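Local coordinates for protein (endonuclease) (Salmonella typhimurium, PDB 1BYR) that is an endonuclease-type protein of the PLD-like family that assembles with a second copy of itself, at residues Asp95-Ile98 against Thr104-Thr107; Gly13-Leu18 against Gly108-Thr113; Ile30-Tyr35 against Lys44-Ala49; Ala72-Ile77 against Leu84-Asn89. One frame throughout, in Å; residues are numbered along the deposited sequence.

Interaction 1 (Asp95-Ile98 against Thr104-Thr107)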
loop_
_atom_site.group_PDB
_atom_site.type_symbol
_atom_site.label_atom_id
_atom_site.label_comp_id
_atom_site.label_asym_id
_atom_site.label_seq_id
_atom_site.Cartn_x
_atom_site.Cartn_y
_atom_site.Cartn_z
ATOM N N ASP A 95 2.916 -7.192 -1.293
ATOM C CA ASP A 95 2.509 -6.232 -2.322
ATOM C C ASP A 95 1.066 -6.386 -2.788
ATOM O O ASP A 95 0.560 -7.502 -2.917
ATOM C CB ASP A 95 3.394 -6.351 -3.572
ATOM C CG ASP A 95 4.871 -6.264 -3.257
ATOM O OD1 ASP A 95 5.477 -7.321 -2.984
ATOM O OD2 ASP A 95 5.429 -5.144 -3.286
ATOM N N LYS A 96 0.406 -5.252 -3.042
ATOM C CA LYS A 96 -0.961 -5.215 -3.566
ATOM C C LYS A 96 -0.755 -4.284 -4.761
ATOM O O LYS A 96 -0.966 -3.071 -4.686
ATOM C CB LYS A 96 -1.940 -4.595 -2.549
ATOM C CG LYS A 96 -1.858 -5.205 -1.155
ATOM C CD LYS A 96 -0.904 -4.383 -0.253
ATOM C CE LYS A 96 -1.187 -4.576 1.237
ATOM N NZ LYS A 96 -1.094 -6.008 1.631
ATOM N N VAL A 97 -0.319 -4.875 -5.861
ATOM C CA VAL A 97 0.021 -4.115 -7.053
ATOM C C VAL A 97 -0.571 -4.650 -8.357
ATOM O O VAL A 97 -0.638 -5.860 -8.575
ATOM C CB VAL A 97 1.565 -4.098 -7.225
ATOM C CG1 VAL A 97 1.947 -3.549 -8.613
ATOM C CG2 VAL A 97 2.215 -3.290 -6.102
ATOM N N ILE A 98 -0.998 -3.729 -9.216
ATOM C CA ILE A 98 -1.511 -4.074 -10.534
ATOM C C ILE A 98 -0.794 -3.175 -11.543
ATOM O O ILE A 98 -0.925 -1.955 -11.504
ATOM C CB ILE A 98 -3.047 -3.852 -10.669
ATOM C CG1 ILE A 98 -3.806 -4.742 -9.683
ATOM C CG2 ILE A 98 -3.501 -4.227 -12.081
ATOM C CD1 ILE A 98 -5.330 -4.682 -9.813
ATOM N N THR A 104 1.230 1.718 -16.560
ATOM C CA THR A 104 0.403 2.182 -15.452
ATOM C C THR A 104 0.549 1.292 -14.228
ATOM O O THR A 104 0.680 0.073 -14.348
ATOM C CB THR A 104 -1.075 2.265 -15.885
ATOM O OG1 THR A 104 -1.244 3.436 -16.700
ATOM C CG2 THR A 104 -2.002 2.343 -14.681
ATOM N N VAL A 105 0.542 1.896 -13.039
ATOM C CA VAL A 105 0.707 1.137 -11.801
ATOM C C VAL A 105 -0.317 1.486 -10.730
ATOM O O VAL A 105 -0.465 2.651 -10.353
ATOM C CB VAL A 105 2.139 1.381 -11.165
ATOM C CG1 VAL A 105 2.278 0.595 -9.831
ATOM C CG2 VAL A 105 3.241 0.979 -12.147
ATOM N N GLU A 106 -1.034 0.476 -10.253
ATOM C CA GLU A 106 -1.983 0.677 -9.172
ATOM C C GLU A 106 -1.242 0.134 -7.958
ATOM O O GLU A 106 -0.570 -0.895 -8.063
ATOM C CB GLU A 106 -3.256 -0.170 -9.384
ATOM C CG GLU A 106 -4.308 -0.046 -8.272
ATOM C CD GLU A 106 -4.030 -0.943 -7.075
ATOM O OE1 GLU A 106 -3.448 -2.030 -7.260
ATOM O OE2 GLU A 106 -4.396 -0.557 -5.942
ATOM N N THR A 107 -1.330 0.825 -6.820
ATOM C CA THR A 107 -0.687 0.341 -5.601
ATOM C C THR A 107 -1.299 1.061 -4.416
ATOM O O THR A 107 -2.182 1.900 -4.594
ATOM C CB THR A 107 0.846 0.534 -5.606
ATOM O OG1 THR A 107 1.401 -0.186 -4.500
ATOM C CG2 THR A 107 1.219 2.020 -5.480
HETATM O O HOH W 1 0.994 -2.385 -2.552
#
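I98 and E106 face each other as a hydrogen-bonded antiparallel pair. E106 N donates to I98 O over 2.7 Å along a nearly straight path (171° at the hydrogen), and I98 N returns a bond of 3.1 Å to E106 O. Both side chains lie on one face of the sheet. E106 CG stands anti to the backbone N (chi1 179°), and a sharp bend at chi2 (-83°) folds the carboxylate back across the isoleucine, bringing OE1 to 3.7 Å from I98 CG1. On the other face V97 and T107 run side by side, with V97 CG2 3.6 Å from T107 OG1, while V97 CG1 lies 4.3 Å from V105 CG1. Where the strands begin to part, one water bridges them: it accepts from K96 N at 3.0 Å and is hydrogen-bonded to T107 OG1 at 3.0 Å. T107 OG1 also bonds N123 of the second subunit. Farther out, V19 and I23 of helix 14-25 and the ring of F112 cover the I98 and E106 side. D95 OD2 is hydrogen-bonded to H140 NE2 and OD1 to S121 OG of the second subunit, and K96 NZ is held by H94 O. The arrangement is a buried beta hairpin of strands 97-100 and 104-108, led in by an H94-x-K96 sequence consistent with the HxK signature of the PLD superfamily.

Interaction 2 (Gly13-Leu18 against Gly108-Thr113)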
loop_
_atom_site.group_PDB
_atom_site.type_symbol
_atom_site.label_atom_id
_atom_site.label_comp_id
_atom_site.label_asym_id
_atom_site.label_seq_id
_atom_site.Cartn_x
_atom_site.Cartn_y
_atom_site.Cartn_z
ATOM N N GLY A 13 -15.624 3.640 -0.814
ATOM C CA GLY A 13 -16.067 3.001 -2.039
ATOM C C GLY A 13 -15.256 3.405 -3.253
ATOM O O GLY A 13 -15.196 2.678 -4.240
ATOM N N SER A 14 -14.600 4.558 -3.187
ATOM C CA SER A 14 -13.825 5.036 -4.325
ATOM C C SER A 14 -12.580 4.204 -4.656
ATOM O O SER A 14 -12.159 4.151 -5.813
ATOM C CB SER A 14 -13.434 6.498 -4.110
ATOM O OG SER A 14 -12.785 6.654 -2.867
ATOM N N ALA A 15 -11.992 3.554 -3.658
ATOM C CA ALA A 15 -10.806 2.730 -3.906
ATOM C C ALA A 15 -11.178 1.527 -4.778
ATOM O O ALA A 15 -10.541 1.244 -5.797
ATOM C CB ALA A 15 -10.217 2.242 -2.600
ATOM N N ARG A 16 -12.216 0.816 -4.371
ATOM C CA ARG A 16 -12.664 -0.349 -5.106
ATOM C C ARG A 16 -12.944 0.017 -6.571
ATOM O O ARG A 16 -12.447 -0.635 -7.490
ATOM C CB ARG A 16 -13.914 -0.921 -4.428
ATOM C CG ARG A 16 -14.653 -1.983 -5.216
ATOM C CD ARG A 16 -16.130 -1.973 -4.847
ATOM N NE ARG A 16 -16.560 -3.290 -4.401
ATOM C CZ ARG A 16 -17.355 -3.519 -3.363
ATOM N NH1 ARG A 16 -17.803 -2.515 -2.631
ATOM N NH2 ARG A 16 -17.687 -4.762 -3.049
ATOM N N VAL A 17 -13.730 1.065 -6.789
ATOM C CA VAL A 17 -14.066 1.484 -8.144
ATOM C C VAL A 17 -12.827 1.837 -8.959
ATOM O O VAL A 17 -12.738 1.488 -10.135
ATOM C CB VAL A 17 -15.065 2.680 -8.129
ATOM C CG1 VAL A 17 -15.306 3.186 -9.532
ATOM C CG2 VAL A 17 -16.389 2.229 -7.530
ATOM N N LEU A 18 -11.862 2.516 -8.338
ATOM C CA LEU A 18 -10.622 2.902 -9.011
ATOM C C LEU A 18 -9.799 1.684 -9.418
ATOM O O LEU A 18 -9.253 1.623 -10.524
ATOM C CB LEU A 18 -9.781 3.815 -8.093
ATOM C CG LEU A 18 -8.438 4.267 -8.663
ATOM C CD1 LEU A 18 -8.644 4.845 -10.057
ATOM C CD2 LEU A 18 -7.800 5.307 -7.741
ATOM N N GLY A 108 -0.862 0.723 -3.203
ATOM C CA GLY A 108 -1.419 1.345 -2.013
ATOM C C GLY A 108 -1.575 0.330 -0.893
ATOM O O GLY A 108 -0.873 -0.672 -0.867
ATOM N N SER A 109 -2.483 0.584 0.047
ATOM C CA SER A 109 -2.683 -0.355 1.147
ATOM C C SER A 109 -3.726 -1.415 0.800
ATOM O O SER A 109 -3.719 -2.513 1.354
ATOM C CB SER A 109 -3.138 0.382 2.411
ATOM O OG SER A 109 -4.490 0.800 2.320
ATOM N N PHE A 110 -4.612 -1.059 -0.124
ATOM C CA PHE A 110 -5.736 -1.892 -0.567
ATOM C C PHE A 110 -5.443 -3.350 -0.978
ATOM O O PHE A 110 -4.801 -3.602 -2.010
ATOM C CB PHE A 110 -6.450 -1.140 -1.710
ATOM C CG PHE A 110 -7.718 -1.804 -2.223
ATOM C CD1 PHE A 110 -7.668 -2.745 -3.249
ATOM C CD2 PHE A 110 -8.962 -1.402 -1.765
ATOM C CE1 PHE A 110 -8.847 -3.263 -3.804
ATOM C CE2 PHE A 110 -10.144 -1.925 -2.324
ATOM C CZ PHE A 110 -10.081 -2.844 -3.336
ATOM N N ASN A 111 -5.905 -4.306 -0.168
ATOM C CA ASN A 111 -5.730 -5.728 -0.499
ATOM C C ASN A 111 -6.919 -6.084 -1.368
ATOM O O ASN A 111 -7.968 -5.447 -1.288
ATOM C CB ASN A 111 -5.769 -6.627 0.734
ATOM C CG ASN A 111 -4.459 -6.676 1.454
ATOM O OD1 ASN A 111 -4.322 -6.132 2.549
ATOM N ND2 ASN A 111 -3.482 -7.316 0.862
ATOM N N PHE A 112 -6.771 -7.114 -2.186
ATOM C CA PHE A 112 -7.846 -7.498 -3.075
ATOM C C PHE A 112 -8.811 -8.438 -2.383
ATOM O O PHE A 112 -8.936 -9.626 -2.713
ATOM C CB PHE A 112 -7.237 -8.079 -4.359
ATOM C CG PHE A 112 -6.213 -7.166 -4.984
ATOM C CD1 PHE A 112 -6.599 -5.957 -5.543
ATOM C CD2 PHE A 112 -4.862 -7.459 -4.918
ATOM C CE1 PHE A 112 -5.651 -5.049 -6.019
ATOM C CE2 PHE A 112 -3.922 -6.566 -5.386
ATOM C CZ PHE A 112 -4.316 -5.357 -5.937
ATOM N N THR A 113 -9.490 -7.865 -1.399
ATOM C CA THR A 113 -10.447 -8.565 -0.571
ATOM C C THR A 113 -11.672 -7.723 -0.333
ATOM O O THR A 113 -11.690 -6.513 -0.560
ATOM C CB THR A 113 -9.878 -8.861 0.826
ATOM O OG1 THR A 113 -9.738 -7.619 1.540
ATOM C CG2 THR A 113 -8.532 -9.546 0.721
#
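F110 reaches from the loop after strand 104-108 to the first turn of helix 14-25, where its ring meets A15 and the backbone of R16. From CB, which points toward the helix, the chain turns so that CG is anti to the backbone N (chi1 -175°), which extends the ring toward the helix. F110 CD2 is the first ring atom to touch, 3.9 Å from A15 CB. One step on, F110 CE2 is 4.2 Å from A15 CB and 4.0 Å from R16 N. At the far end F110 CZ closes on R16 CA at 4.0 Å, with R16 CB slightly farther off at 4.4 Å. The ring thus leans obliquely along the helix backbone from one residue to the next. The remainder of the R16 side chain leads away, and its guanidinium pairs with E117. S10 and A124 also touch F110, so the ring is wedged among the helix start, strand 4-10 and strand 122-128. The loop then makes an inverse gamma turn at F112: F110 O sits 4.3 Å above one face of the F112 ring, offset toward its rim, and T113 caps the following helix through A116 N. The contact is van der Waals packing of an aromatic ring on a methyl and on helix backbone, with no hydrogen bond between the segments, consistent with shape and burial of the ring fitting the loop to the helix.

Interaction 3 (Ile30-Tyr35 against Lys44-Ala49)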
loop_
_atom_site.group_PDB
_atom_site.type_symbol
_atom_site.label_atom_id
_atom_site.label_comp_id
_atom_site.label_asym_id
_atom_site.label_seq_id
_atom_site.Cartn_x
_atom_site.Cartn_y
_atom_site.Cartn_z
ATOM N N ILE A 30 -1.554 -7.091 -17.949
ATOM C CA ILE A 30 -1.791 -6.916 -16.538
ATOM C C ILE A 30 -0.823 -7.843 -15.822
ATOM O O ILE A 30 -0.784 -9.039 -16.098
ATOM C CB ILE A 30 -3.226 -7.321 -16.152
ATOM C CG1 ILE A 30 -4.217 -6.281 -16.657
ATOM C CG2 ILE A 30 -3.346 -7.443 -14.632
ATOM C CD1 ILE A 30 -5.615 -6.470 -16.096
ATOM N N ARG A 31 -0.017 -7.282 -14.925
ATOM C CA ARG A 31 0.932 -8.065 -14.137
ATOM C C ARG A 31 0.543 -7.712 -12.715
ATOM O O ARG A 31 0.762 -6.592 -12.285
ATOM C CB ARG A 31 2.372 -7.615 -14.424
ATOM C CG ARG A 31 2.914 -8.067 -15.784
ATOM C CD ARG A 31 2.822 -9.575 -15.948
ATOM N NE ARG A 31 3.309 -10.020 -17.251
ATOM C CZ ARG A 31 2.526 -10.385 -18.262
ATOM N NH1 ARG A 31 1.203 -10.360 -18.137
ATOM N NH2 ARG A 31 3.073 -10.785 -19.403
ATOM N N MET A 32 -0.060 -8.661 -12.007
ATOM C CA MET A 32 -0.541 -8.431 -10.648
ATOM C C MET A 32 0.189 -9.176 -9.526
ATOM O O MET A 32 0.617 -10.321 -9.693
ATOM C CB MET A 32 -2.032 -8.780 -10.594
ATOM C CG MET A 32 -2.723 -8.521 -9.267
ATOM S SD MET A 32 -4.443 -9.002 -9.448
ATOM C CE MET A 32 -5.224 -8.232 -8.133
ATOM N N MET A 33 0.317 -8.500 -8.379
ATOM C CA MET A 33 0.952 -9.047 -7.182
ATOM C C MET A 33 -0.095 -8.876 -6.096
ATOM O O MET A 33 -0.693 -7.804 -5.969
ATOM C CB MET A 33 2.192 -8.225 -6.766
ATOM C CG MET A 33 3.308 -8.087 -7.810
ATOM S SD MET A 33 4.764 -7.184 -7.179
ATOM C CE MET A 33 5.682 -8.472 -6.369
ATOM N N ALA A 34 -0.330 -9.915 -5.298
ATOM C CA ALA A 34 -1.309 -9.797 -4.244
ATOM C C ALA A 34 -0.943 -10.589 -3.008
ATOM O O ALA A 34 -0.222 -11.574 -3.084
ATOM C CB ALA A 34 -2.658 -10.262 -4.752
ATOM N N TYR A 35 -1.442 -10.137 -1.861
ATOM C CA TYR A 35 -1.250 -10.857 -0.610
ATOM C C TYR A 35 -2.604 -11.579 -0.590
ATOM O O TYR A 35 -2.851 -12.412 -1.449
ATOM C CB TYR A 35 -1.111 -9.865 0.546
ATOM C CG TYR A 35 -1.122 -10.490 1.923
ATOM C CD1 TYR A 35 -0.524 -11.721 2.160
ATOM C CD2 TYR A 35 -1.726 -9.842 2.989
ATOM C CE1 TYR A 35 -0.534 -12.292 3.430
ATOM C CE2 TYR A 35 -1.744 -10.404 4.262
ATOM C CZ TYR A 35 -1.142 -11.627 4.480
ATOM O OH TYR A 35 -1.143 -12.174 5.745
ATOM N N LYS A 44 -13.710 -11.323 -11.233
ATOM C CA LYS A 44 -14.573 -11.202 -12.400
ATOM C C LYS A 44 -13.996 -10.221 -13.385
ATOM O O LYS A 44 -14.048 -10.444 -14.603
ATOM C CB LYS A 44 -15.961 -10.736 -11.992
ATOM C CG LYS A 44 -16.817 -11.842 -11.408
ATOM C CD LYS A 44 -18.157 -11.302 -10.977
ATOM C CE LYS A 44 -18.653 -12.041 -9.767
ATOM N NZ LYS A 44 -20.130 -12.141 -9.842
ATOM N N ALA A 45 -13.446 -9.124 -12.863
ATOM C CA ALA A 45 -12.838 -8.102 -13.705
ATOM C C ALA A 45 -11.566 -8.603 -14.403
ATOM O O ALA A 45 -11.336 -8.301 -15.574
ATOM C CB ALA A 45 -12.525 -6.838 -12.872
ATOM N N LEU A 46 -10.744 -9.372 -13.692
ATOM C CA LEU A 46 -9.519 -9.904 -14.273
ATOM C C LEU A 46 -9.842 -10.873 -15.413
ATOM O O LEU A 46 -9.241 -10.806 -16.488
ATOM C CB LEU A 46 -8.669 -10.603 -13.199
ATOM C CG LEU A 46 -8.030 -9.667 -12.165
ATOM C CD1 LEU A 46 -7.647 -10.459 -10.903
ATOM C CD2 LEU A 46 -6.818 -8.982 -12.779
ATOM N N VAL A 47 -10.808 -11.760 -15.193
ATOM C CA VAL A 47 -11.186 -12.705 -16.239
ATOM C C VAL A 47 -11.865 -11.991 -17.411
ATOM O O VAL A 47 -11.755 -12.431 -18.557
ATOM C CB VAL A 47 -12.103 -13.823 -15.685
ATOM C CG1 VAL A 47 -11.557 -14.341 -14.356
ATOM C CG2 VAL A 47 -13.503 -13.304 -15.518
ATOM N N ALA A 48 -12.553 -10.886 -17.148
ATOM C CA ALA A 48 -13.169 -10.145 -18.251
ATOM C C ALA A 48 -12.041 -9.543 -19.080
ATOM O O ALA A 48 -12.159 -9.398 -20.298
ATOM C CB ALA A 48 -14.082 -9.043 -17.740
ATOM N N ALA A 49 -10.938 -9.194 -18.424
ATOM C CA ALA A 49 -9.788 -8.637 -19.131
ATOM C C ALA A 49 -9.202 -9.711 -20.047
ATOM O O ALA A 49 -8.926 -9.465 -21.221
ATOM C CB ALA A 49 -8.728 -8.165 -18.136
#
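Helix 44-49 meets the strand through L46 and A49, which pack on I30 and M32. At the start of the segment A45 turns its methyl to L20 and I23 of helix 14-25, so that the helix fits against a neighbouring helix as well as the sheet. L46 comes next and does most of the work: it points toward the strand and spreads its two methyls over it. Its CD1 lies 3.8 Å from M32 SD, with CD2 4.1 Å from the same sulfur, and CD2 also reaches I30 CG2 at 4.2 Å. M32 is fully extended, CG anti to the backbone N (chi1 -177°), and its chain meets that of L46 at about a right angle, with the sulfur against the leucine fork. One turn on, A49 CB receives the tip of I30, CD1, at 4.1 Å. The small alanine side chain thus lies opposite the longer isoleucine. The axes of strand 30-34 and helix segment 44-49 approach to 11.2 Å and run nearly antiparallel, with 154° between their directions. R31, between the two contacting strand residues, belongs to the other side of the sheet, where it pairs with D55 and makes a cation-pi contact with W141. Because thioether, branched aliphatic groups and a methyl are all that meet here, the contact is held by dispersion and by the exclusion of water from a fully buried layer.

Interaction 4 (Ala72-Ile77 against Leu84-Asn89)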
loop_
_atom_site.group_PDB
_atom_site.type_symbol
_atom_site.label_atom_id
_atom_site.label_comp_id
_atom_site.label_asym_id
_atom_site.label_seq_id
_atom_site.Cartn_x
_atom_site.Cartn_y
_atom_site.Cartn_z
ATOM N N ALA A 72 -11.310 -20.509 -3.889
ATOM C CA ALA A 72 -12.361 -20.247 -4.867
ATOM C C ALA A 72 -11.861 -19.264 -5.939
ATOM O O ALA A 72 -12.065 -19.486 -7.129
ATOM C CB ALA A 72 -13.596 -19.675 -4.165
ATOM N N ALA A 73 -11.186 -18.196 -5.529
ATOM C CA ALA A 73 -10.679 -17.217 -6.491
ATOM C C ALA A 73 -9.554 -17.783 -7.341
ATOM O O ALA A 73 -9.505 -17.572 -8.553
ATOM C CB ALA A 73 -10.195 -15.955 -5.757
ATOM N N MET A 74 -8.632 -18.490 -6.699
ATOM C CA MET A 74 -7.513 -19.097 -7.405
ATOM C C MET A 74 -8.038 -20.095 -8.430
ATOM O O MET A 74 -7.554 -20.121 -9.560
ATOM C CB MET A 74 -6.560 -19.789 -6.412
ATOM C CG MET A 74 -5.836 -18.811 -5.436
ATOM S SD MET A 74 -5.281 -19.565 -3.866
ATOM C CE MET A 74 -3.828 -20.440 -4.393
ATOM N N ASN A 75 -9.039 -20.897 -8.057
ATOM C CA ASN A 75 -9.616 -21.881 -8.985
ATOM C C ASN A 75 -10.327 -21.154 -10.131
ATOM O O ASN A 75 -10.168 -21.494 -11.308
ATOM C CB ASN A 75 -10.615 -22.805 -8.268
ATOM C CG ASN A 75 -9.934 -23.908 -7.472
ATOM O OD1 ASN A 75 -10.556 -24.559 -6.626
ATOM N ND2 ASN A 75 -8.664 -24.125 -7.739
ATOM N N TYR A 76 -11.119 -20.150 -9.779
ATOM C CA TYR A 76 -11.826 -19.352 -10.772
ATOM C C TYR A 76 -10.831 -18.750 -11.773
ATOM O O TYR A 76 -11.031 -18.820 -12.982
ATOM C CB TYR A 76 -12.603 -18.238 -10.066
ATOM C CG TYR A 76 -13.349 -17.329 -10.997
ATOM C CD1 TYR A 76 -14.366 -17.814 -11.808
ATOM C CD2 TYR A 76 -13.037 -15.981 -11.074
ATOM C CE1 TYR A 76 -15.050 -16.974 -12.671
ATOM C CE2 TYR A 76 -13.710 -15.144 -11.924
ATOM C CZ TYR A 76 -14.715 -15.639 -12.723
ATOM O OH TYR A 76 -15.378 -14.793 -13.580
ATOM N N ILE A 77 -9.743 -18.183 -11.265
ATOM C CA ILE A 77 -8.729 -17.570 -12.113
ATOM C C ILE A 77 -7.993 -18.578 -13.018
ATOM O O ILE A 77 -7.850 -18.341 -14.228
ATOM C CB ILE A 77 -7.701 -16.780 -11.249
ATOM C CG1 ILE A 77 -8.403 -15.611 -10.565
ATOM C CG2 ILE A 77 -6.551 -16.284 -12.098
ATOM C CD1 ILE A 77 -8.846 -14.514 -11.506
ATOM N N LEU A 84 -1.231 -18.232 -13.152
ATOM C CA LEU A 84 -1.164 -17.829 -11.758
ATOM C C LEU A 84 -0.155 -18.629 -10.938
ATOM O O LEU A 84 -0.012 -19.842 -11.107
ATOM C CB LEU A 84 -2.563 -17.952 -11.149
ATOM C CG LEU A 84 -2.732 -17.881 -9.634
ATOM C CD1 LEU A 84 -2.713 -16.413 -9.186
ATOM C CD2 LEU A 84 -4.051 -18.555 -9.247
ATOM N N ARG A 85 0.560 -17.934 -10.051
ATOM C CA ARG A 85 1.550 -18.569 -9.188
ATOM C C ARG A 85 1.465 -18.125 -7.731
ATOM O O ARG A 85 1.097 -16.989 -7.423
ATOM C CB ARG A 85 2.979 -18.273 -9.682
ATOM C CG ARG A 85 3.348 -18.886 -11.016
ATOM C CD ARG A 85 4.852 -18.778 -11.294
ATOM N NE ARG A 85 5.230 -19.616 -12.426
ATOM C CZ ARG A 85 6.381 -19.521 -13.079
ATOM N NH1 ARG A 85 7.293 -18.617 -12.721
ATOM N NH2 ARG A 85 6.625 -20.336 -14.100
ATOM N N THR A 86 1.803 -19.048 -6.832
ATOM C CA THR A 86 1.857 -18.747 -5.417
ATOM C C THR A 86 3.348 -18.598 -5.101
ATOM O O THR A 86 4.184 -19.288 -5.685
ATOM C CB THR A 86 1.231 -19.863 -4.560
ATOM O OG1 THR A 86 1.843 -21.114 -4.869
ATOM C CG2 THR A 86 -0.249 -19.952 -4.823
ATOM N N ASP A 87 3.689 -17.693 -4.187
ATOM C CA ASP A 87 5.088 -17.446 -3.837
ATOM C C ASP A 87 5.245 -17.531 -2.330
ATOM O O ASP A 87 4.545 -16.843 -1.585
ATOM C CB ASP A 87 5.487 -16.055 -4.349
ATOM C CG ASP A 87 6.886 -15.627 -3.918
ATOM O OD1 ASP A 87 7.684 -16.468 -3.469
ATOM O OD2 ASP A 87 7.188 -14.421 -4.047
ATOM N N SER A 88 6.147 -18.397 -1.878
ATOM C CA SER A 88 6.377 -18.579 -0.454
ATOM C C SER A 88 7.809 -18.266 -0.054
ATOM O O SER A 88 8.225 -18.579 1.051
ATOM C CB SER A 88 6.075 -20.029 -0.067
ATOM O OG SER A 88 6.946 -20.915 -0.757
ATOM N N ASN A 89 8.562 -17.664 -0.961
ATOM C CA ASN A 89 9.950 -17.349 -0.675
ATOM C C ASN A 89 10.157 -16.175 0.274
ATOM O O ASN A 89 11.283 -15.863 0.646
ATOM C CB ASN A 89 10.706 -17.129 -1.981
ATOM C CG ASN A 89 11.042 -18.444 -2.669
ATOM O OD1 ASN A 89 11.128 -19.497 -2.018
ATOM N ND2 ASN A 89 11.226 -18.405 -3.980
#
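M74 packs on L84 and T86, and I77 on L84, with no flat group between them; the planar groups of the two segments take no part in it and face other neighbours. Farther along the strand segment, D87 OD1 accepts N89 N at 2.9 Å, met from above the carboxylate plane and 39° out of it, which makes an Asx turn, while OD2 bonds Q93. R85 leaves the strand away from the helix; its guanidinium bonds D150 and W145 O and makes a cation-pi contact with the W145 ring. The Y76 ring rests against helix 40-51. The contact itself is apolar side-chain packing, with one methyl also set against a backbone carbonyl. L84 points at the helix, and its CD2 nests 3.8 Å from M74 O and 4.0 Å from M74 CB, with I77 CG2 on its flank at 4.4 Å. The M74 chain bends at its last torsion (chi3 77°), which swings CE onto T86 CG2 at 3.6 Å, the two side chains crossing at about a right angle. T86 OG1 is bonded to E62. Beside it in the sheet, I58 and I60 of the neighbouring strand 55-61 touch L84. The arrangement is that of a helix laid on its following strand within a beta-alpha-beta unit: strand 55-61, helix 68-79 and the parallel strand 84-87.

How the interactions relate
Interactions 1, 3 and 4 all lie on one mixed sheet, and interaction 2 joins its covering helix and loop. V97 O and M33 N, 2.8 Å apart, probably hydrogen-bond the hairpin of interaction 1 to the strand of interaction 3. F112 of interaction 2 fills the corner between them, its CD2 3.6 Å from A34 CB. Interactions 3 and 4 meet helix to helix, with V47 CG1 3.9 Å from I77 CD1. Interaction 4 stays apart from interactions 1 and 2, its centre about 17 and 19 Å from theirs. K96 NZ, bonded to H94 O of its own chain, comes within 2.8 Å of N111 ND2, and N111 packs on H94 of the second subunit, bringing interactions 1 and 2 together at the probable family site.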